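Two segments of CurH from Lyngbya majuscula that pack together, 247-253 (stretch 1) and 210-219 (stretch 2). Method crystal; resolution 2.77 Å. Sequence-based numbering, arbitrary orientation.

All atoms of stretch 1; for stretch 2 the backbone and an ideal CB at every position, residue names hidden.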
ATOM      1  N   TYR C 247     -26.978 -26.742   2.391  1.00 80.73           N
ATOM      2  CA  TYR C 247     -27.515 -27.914   3.075  1.00 80.96           C
ATOM      3  C   TYR C 247     -27.035 -27.955   4.528  1.00 81.51           C
ATOM      4  O   TYR C 247     -25.834 -27.952   4.790  1.00 82.51           O
ATOM      5  CB  TYR C 247     -27.072 -29.166   2.300  1.00 81.11           C
ATOM      6  CG  TYR C 247     -27.672 -30.483   2.732  1.00 81.95           C
ATOM      7  CD1 TYR C 247     -29.047 -30.622   2.939  1.00 82.46           C
ATOM      8  CD2 TYR C 247     -26.866 -31.613   2.896  1.00 82.88           C
ATOM      9  CE1 TYR C 247     -29.600 -31.843   3.327  1.00 81.54           C
ATOM     10  CE2 TYR C 247     -27.414 -32.847   3.281  1.00 81.62           C
ATOM     11  CZ  TYR C 247     -28.776 -32.947   3.494  1.00 81.28           C
ATOM     12  OH  TYR C 247     -29.323 -34.145   3.877  1.00 82.53           O
ATOM     13  N   VAL C 248     -27.974 -27.969   5.468  1.00 80.93           N
ATOM     14  CA  VAL C 248     -27.641 -28.071   6.892  1.00 82.17           C
ATOM     15  C   VAL C 248     -28.124 -29.422   7.418  1.00 83.13           C
ATOM     16  O   VAL C 248     -29.308 -29.744   7.317  1.00 83.23           O
ATOM     17  CB  VAL C 248     -28.238 -26.894   7.715  1.00 81.45           C
ATOM     18  CG1 VAL C 248     -27.841 -26.990   9.187  1.00 80.80           C
ATOM     19  CG2 VAL C 248     -27.794 -25.561   7.135  1.00 79.47           C
ATOM     20  N   GLU C 249     -27.199 -30.205   7.971  1.00 85.66           N
ATOM     21  CA  GLU C 249     -27.476 -31.599   8.346  1.00 87.33           C
ATOM     22  C   GLU C 249     -27.965 -31.785   9.783  1.00 88.33           C
ATOM     23  O   GLU C 249     -28.677 -32.747  10.070  1.00 89.82           O
ATOM     24  CB  GLU C 249     -26.253 -32.481   8.080  1.00 88.06           C
ATOM     25  CG  GLU C 249     -26.005 -32.748   6.600  1.00 91.04           C
ATOM     26  CD  GLU C 249     -24.571 -33.159   6.297  1.00 93.73           C
ATOM     27  OE1 GLU C 249     -24.120 -34.213   6.797  1.00 95.14           O
ATOM     28  OE2 GLU C 249     -23.890 -32.434   5.541  1.00 94.53           O
ATOM     29  N   GLU C 250     -27.582 -30.883  10.684  1.00 89.90           N
ATOM     30  CA  GLU C 250     -28.058 -30.943  12.074  1.00 91.20           C
ATOM     31  C   GLU C 250     -28.487 -29.574  12.614  1.00 91.91           C
ATOM     32  O   GLU C 250     -27.971 -28.548  12.164  1.00 92.84           O
ATOM     33  CB  GLU C 250     -27.047 -31.646  13.002  1.00 91.72           C
ATOM     34  CG  GLU C 250     -25.584 -31.249  12.837  1.00 93.59           C
ATOM     35  CD  GLU C 250     -24.655 -32.069  13.724  1.00 94.00           C
ATOM     36  OE1 GLU C 250     -24.762 -31.969  14.965  1.00 94.13           O
ATOM     37  OE2 GLU C 250     -23.810 -32.810  13.183  1.00 95.25           O
ATOM     38  N   PRO C 251     -29.463 -29.554  13.552  1.00 92.21           N
ATOM     39  CA  PRO C 251     -29.916 -28.301  14.170  1.00 91.52           C
ATOM     40  C   PRO C 251     -28.791 -27.531  14.865  1.00 90.41           C
ATOM     41  O   PRO C 251     -27.793 -28.123  15.282  1.00 90.56           O
ATOM     42  CB  PRO C 251     -30.959 -28.770  15.191  1.00 91.62           C
ATOM     43  CG  PRO C 251     -31.443 -30.073  14.658  1.00 91.45           C
ATOM     44  CD  PRO C 251     -30.231 -30.710  14.059  1.00 91.83           C
ATOM     45  N   SER C 252     -28.967 -26.218  14.976  1.00 89.37           N
ATOM     46  CA  SER C 252     -27.951 -25.334  15.546  1.00 88.63           C
ATOM     47  C   SER C 252     -27.641 -25.664  17.005  1.00 87.66           C
ATOM     48  O   SER C 252     -28.547 -25.894  17.803  1.00 88.15           O
ATOM     49  CB  SER C 252     -28.375 -23.866  15.410  1.00 87.90           C
ATOM     50  OG  SER C 252     -29.681 -23.658  15.914  1.00 87.14           O
ATOM     51  N   ARG C 253     -26.353 -25.695  17.333  1.00 87.13           N
ATOM     52  CA  ARG C 253     -25.910 -25.887  18.708  1.00 86.64           C
ATOM     53  C   ARG C 253     -25.969 -24.571  19.471  1.00 85.39           C
ATOM     54  O   ARG C 253     -25.460 -23.548  19.017  1.00 86.30           O
ATOM     55  CB  ARG C 253     -24.503 -26.489  18.762  1.00 87.58           C
ATOM     56  CG  ARG C 253     -24.424 -27.934  18.243  1.00 89.58           C
ATOM     57  CD  ARG C 253     -23.005 -28.514  18.299  1.00 89.54           C
ATOM     58  NE  ARG C 253     -21.982 -27.530  17.952  1.00 91.39           N
ATOM     59  CZ  ARG C 253     -21.720 -27.115  16.717  1.00 91.49           C
ATOM     60  NH1 ARG C 253     -22.405 -27.593  15.685  1.00 91.68           N
ATOM     61  NH2 ARG C 253     -20.770 -26.212  16.514  1.00 91.80           N
ATOM     62  N   UNK C 210     -28.721 -18.476   5.791  1.00 80.02           N
ATOM     63  CA  UNK C 210     -30.064 -17.978   6.094  1.00 79.77           C
ATOM     64  C   UNK C 210     -31.061 -19.000   6.658  1.00 81.28           C
ATOM     65  O   UNK C 210     -32.169 -18.622   7.037  1.00 83.93           O
ATOM     66  CB  UNK C 210     -30.658 -17.382   4.816  1.00 79.77           C
ATOM     67  N   UNK C 211     -30.689 -20.280   6.712  1.00 81.15           N
ATOM     68  CA  UNK C 211     -31.625 -21.308   7.187  1.00 80.38           C
ATOM     69  C   UNK C 211     -30.984 -22.447   7.977  1.00 83.14           C
ATOM     70  O   UNK C 211     -29.888 -22.925   7.657  1.00 83.68           O
ATOM     71  CB  UNK C 211     -32.368 -21.902   5.988  1.00 80.38           C
ATOM     72  N   UNK C 212     -31.712 -22.874   9.006  1.00 86.25           N
ATOM     73  CA  UNK C 212     -31.326 -23.958   9.887  1.00 88.04           C
ATOM     74  C   UNK C 212     -32.616 -24.729  10.153  1.00 89.24           C
ATOM     75  O   UNK C 212     -33.687 -24.116  10.157  1.00 90.12           O
ATOM     76  CB  UNK C 212     -30.667 -23.457  11.174  1.00 88.04           C
ATOM     77  N   UNK C 213     -32.532 -26.068  10.359  1.00 90.20           N
ATOM     78  CA  UNK C 213     -33.687 -26.897  10.751  1.00 90.10           C
ATOM     79  C   UNK C 213     -34.617 -26.255  11.796  1.00 91.16           C
ATOM     80  O   UNK C 213     -35.829 -26.509  11.794  1.00 90.06           O
ATOM     81  CB  UNK C 213     -33.179 -28.231  11.301  1.00 90.10           C
ATOM     82  N   UNK C 214     -34.041 -25.419  12.659  1.00 92.70           N
ATOM     83  CA  UNK C 214     -34.748 -24.812  13.783  1.00 93.25           C
ATOM     84  C   UNK C 214     -34.736 -23.282  13.722  1.00 93.58           C
ATOM     85  O   UNK C 214     -34.437 -22.618  14.714  1.00 92.72           O
ATOM     86  CB  UNK C 214     -34.127 -25.281  15.100  1.00 93.25           C
ATOM     87  N   UNK C 215     -35.070 -22.725  12.560  1.00 94.91           N
ATOM     88  CA  UNK C 215     -35.046 -21.271  12.370  1.00 96.07           C
ATOM     89  C   UNK C 215     -36.237 -20.556  13.030  1.00 96.59           C
ATOM     90  O   UNK C 215     -36.179 -19.356  13.296  1.00 96.83           O
ATOM     91  CB  UNK C 215     -35.027 -20.952  10.874  1.00 96.07           C
ATOM     92  N   UNK C 216     -37.306 -21.298  13.302  1.00 98.79           N
ATOM     93  CA  UNK C 216     -38.471 -20.761  14.015  1.00101.35           C
ATOM     94  C   UNK C 216     -38.218 -20.665  15.525  1.00101.02           C
ATOM     95  O   UNK C 216     -39.088 -20.227  16.282  1.00100.72           O
ATOM     96  CB  UNK C 216     -39.698 -21.635  13.749  1.00101.35           C
ATOM     97  N   UNK C 217     -37.017 -21.068  15.941  1.00101.01           N
ATOM     98  CA  UNK C 217     -36.646 -21.177  17.351  1.00100.99           C
ATOM     99  C   UNK C 217     -35.895 -19.934  17.817  1.00101.28           C
ATOM    100  O   UNK C 217     -36.014 -19.527  18.978  1.00 99.45           O
ATOM    101  CB  UNK C 217     -35.792 -22.425  17.583  1.00100.99           C
ATOM    102  N   UNK C 218     -35.114 -19.354  16.903  1.00103.28           N
ATOM    103  CA  UNK C 218     -34.345 -18.128  17.137  1.00105.98           C
ATOM    104  C   UNK C 218     -35.259 -17.031  17.707  1.00107.82           C
ATOM    105  O   UNK C 218     -35.853 -16.261  16.945  1.00107.93           O
ATOM    106  CB  UNK C 218     -33.684 -17.654  15.841  1.00105.98           C
ATOM    107  N   UNK C 219     -35.367 -16.970  19.039  1.00110.07           N
ATOM    108  CA  UNK C 219     -36.356 -16.113  19.724  1.00112.26           C
ATOM    109  C   UNK C 219     -36.570 -14.771  19.017  1.00112.04           C
ATOM    110  O   UNK C 219     -35.661 -13.937  18.934  1.00112.72           O
ATOM    111  CB  UNK C 219     -35.912 -15.858  21.166  1.00112.26           C
TER

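Position 210 lies beyond the reach of stretch 1. Nothing of that stretch comes within 5.5 Å of its ideal CB, so this contact sets no preference. The deposited residue is Arg-210, whose guanidinium is hydrogen-bonded elsewhere in the structure.

At position 211 the CA-to-CB bond points sideways, and again no atom of stretch 1 is near the ideal CB. The backbone is extended, at phi/psi -145/142. Many side chains would fit. The residue is Leu-211. Its part in the contact is played by the backbone: its O lies 3.4 Å from CG2 of Val-248, while its side chain makes no close contact with stretch 1.

Position 212 is also extended, with CB pointing sideways. Its ideal CB is 4.8 Å from CB of Ser-252 and 4.9 Å from CG1 of Val-248. That space suits a small or beta-branched side chain, such as alanine, serine, valine or threonine. The residue is Thr-212. Its CG2 takes the place between these neighbours, 3.9 Å from CB of Ser-252 and 4.2 Å from CG1 of Val-248.

Position 213 points toward stretch 1. The ideal CB is 4.2 Å from CG of Pro-251 and 5.1 Å from C of Glu-250. Val-248 and Pro-251 offer apolar surface, so a compact apolar side chain would suit. The phi of -41° is compatible with proline but does not demand it. The residue is Pro-213, and its ring touches both neighbours. Its CD is 3.6 Å from CG1 of Val-248, and its CB is 4.1 Å from CG of Pro-251. Across the stretches, the CA atoms of Pro-213 and Pro-251 are 5.3 Å apart.

Position 214 points toward stretch 1 as well. Its ideal CB is 4.7 Å from CB of Pro-251 and 4.8 Å from OG of Ser-252. The backbone N and the hydroxyl of Ser-252 are both available as donors. A short acceptor would suit, with aspartate or asparagine the obvious candidates. The residue is Asp-214, with chi1 in the p well. Its OD1 accepts a nearly straight hydrogen bond from N of Ser-252, at 3.1 Å and 167°. A weak one from OG of Ser-252 reaches the same OD1, also at 3.1 Å. The other oxygen, OD2, is 2.7 Å from OG of Ser-252. The carboxylate thus sits against both the backbone and the side chain of one residue.

Positions 215, 216 and 217 have no part of stretch 1 near their ideal CB atoms, which leaves the choice open here. They are Leu-215, Phe-216 and Asp-217. The N of Asp-217 donates a hydrogen bond to O of Asp-214, at 3.3 Å, within the turn.

At position 218 CB points sideways and is not near stretch 1. Only a long side chain could reach back to it. The residue is Phe-218, in the m rotamer; its CE2 comes 3.9 Å from OG of Ser-252.

Position 219 is out of reach and unconstrained here. It is Ser-219.

Stretch 2 210-219: RLTPDLFDFS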
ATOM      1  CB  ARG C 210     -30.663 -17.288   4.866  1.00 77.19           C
ATOM      2  CG  ARG C 210     -30.041 -15.949   4.550  1.00 75.94           C
ATOM      3  CD  ARG C 210     -30.576 -15.378   3.255  1.00 76.07           C
ATOM      4  NE  ARG C 210     -29.731 -14.286   2.767  1.00 77.70           N
ATOM      5  CZ  ARG C 210     -29.919 -13.625   1.624  1.00 77.57           C
ATOM      6  NH1 ARG C 210     -30.932 -13.928   0.821  1.00 77.41           N
ATOM      7  NH2 ARG C 210     -29.084 -12.659   1.274  1.00 76.24           N
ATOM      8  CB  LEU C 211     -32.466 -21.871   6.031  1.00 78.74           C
ATOM      9  CG  LEU C 211     -33.578 -22.893   6.318  1.00 77.92           C
ATOM     10  CD1 LEU C 211     -34.697 -22.312   7.179  1.00 75.44           C
ATOM     11  CD2 LEU C 211     -34.146 -23.448   5.023  1.00 77.39           C
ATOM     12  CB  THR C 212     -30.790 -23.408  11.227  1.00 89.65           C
ATOM     13  OG1 THR C 212     -30.182 -22.126  11.026  1.00 90.64           O
ATOM     14  CG2 THR C 212     -29.765 -24.351  11.828  1.00 92.11           C
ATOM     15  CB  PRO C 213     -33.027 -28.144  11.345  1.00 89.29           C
ATOM     16  CG  PRO C 213     -31.752 -28.271  10.611  1.00 88.02           C
ATOM     17  CD  PRO C 213     -31.316 -26.891  10.194  1.00 89.44           C
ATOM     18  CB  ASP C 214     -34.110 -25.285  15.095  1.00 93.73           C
ATOM     19  CG  ASP C 214     -32.642 -24.890  15.206  1.00 93.60           C
ATOM     20  OD1 ASP C 214     -31.838 -25.268  14.325  1.00 93.42           O
ATOM     21  OD2 ASP C 214     -32.298 -24.192  16.180  1.00 93.07           O
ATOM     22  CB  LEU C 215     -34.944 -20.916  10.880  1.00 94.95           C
ATOM     23  CG  LEU C 215     -34.371 -19.534  10.531  1.00 93.71           C
ATOM     24  CD1 LEU C 215     -32.844 -19.581  10.398  1.00 94.89           C
ATOM     25  CD2 LEU C 215     -35.004 -18.992   9.259  1.00 92.13           C
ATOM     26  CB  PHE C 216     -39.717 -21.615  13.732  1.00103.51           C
ATOM     27  CG  PHE C 216     -40.162 -21.585  12.291  1.00105.25           C
ATOM     28  CD1 PHE C 216     -39.630 -22.476  11.360  1.00105.65           C
ATOM     29  CD2 PHE C 216     -41.114 -20.662  11.864  1.00106.25           C
ATOM     30  CE1 PHE C 216     -40.036 -22.446  10.025  1.00105.88           C
ATOM     31  CE2 PHE C 216     -41.527 -20.625  10.531  1.00106.72           C
ATOM     32  CZ  PHE C 216     -40.986 -21.520   9.611  1.00105.46           C
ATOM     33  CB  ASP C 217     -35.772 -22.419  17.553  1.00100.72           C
ATOM     34  CG  ASP C 217     -36.066 -23.154  18.848  1.00 99.48           C
ATOM     35  OD1 ASP C 217     -36.308 -22.498  19.884  1.00 99.16           O
ATOM     36  OD2 ASP C 217     -36.034 -24.402  18.826  1.00 98.77           O
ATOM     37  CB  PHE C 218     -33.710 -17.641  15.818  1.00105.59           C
ATOM     38  CG  PHE C 218     -32.610 -18.539  15.271  1.00106.43           C
ATOM     39  CD1 PHE C 218     -31.347 -18.016  14.993  1.00105.65           C
ATOM     40  CD2 PHE C 218     -32.839 -19.891  15.004  1.00106.30           C
ATOM     41  CE1 PHE C 218     -30.331 -18.827  14.477  1.00104.95           C
ATOM     42  CE2 PHE C 218     -31.821 -20.709  14.488  1.00105.05           C
ATOM     43  CZ  PHE C 218     -30.570 -20.175  14.228  1.00104.60           C
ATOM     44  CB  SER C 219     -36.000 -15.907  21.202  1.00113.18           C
ATOM     45  OG  SER C 219     -34.968 -14.946  21.357  1.00115.46           O
TER
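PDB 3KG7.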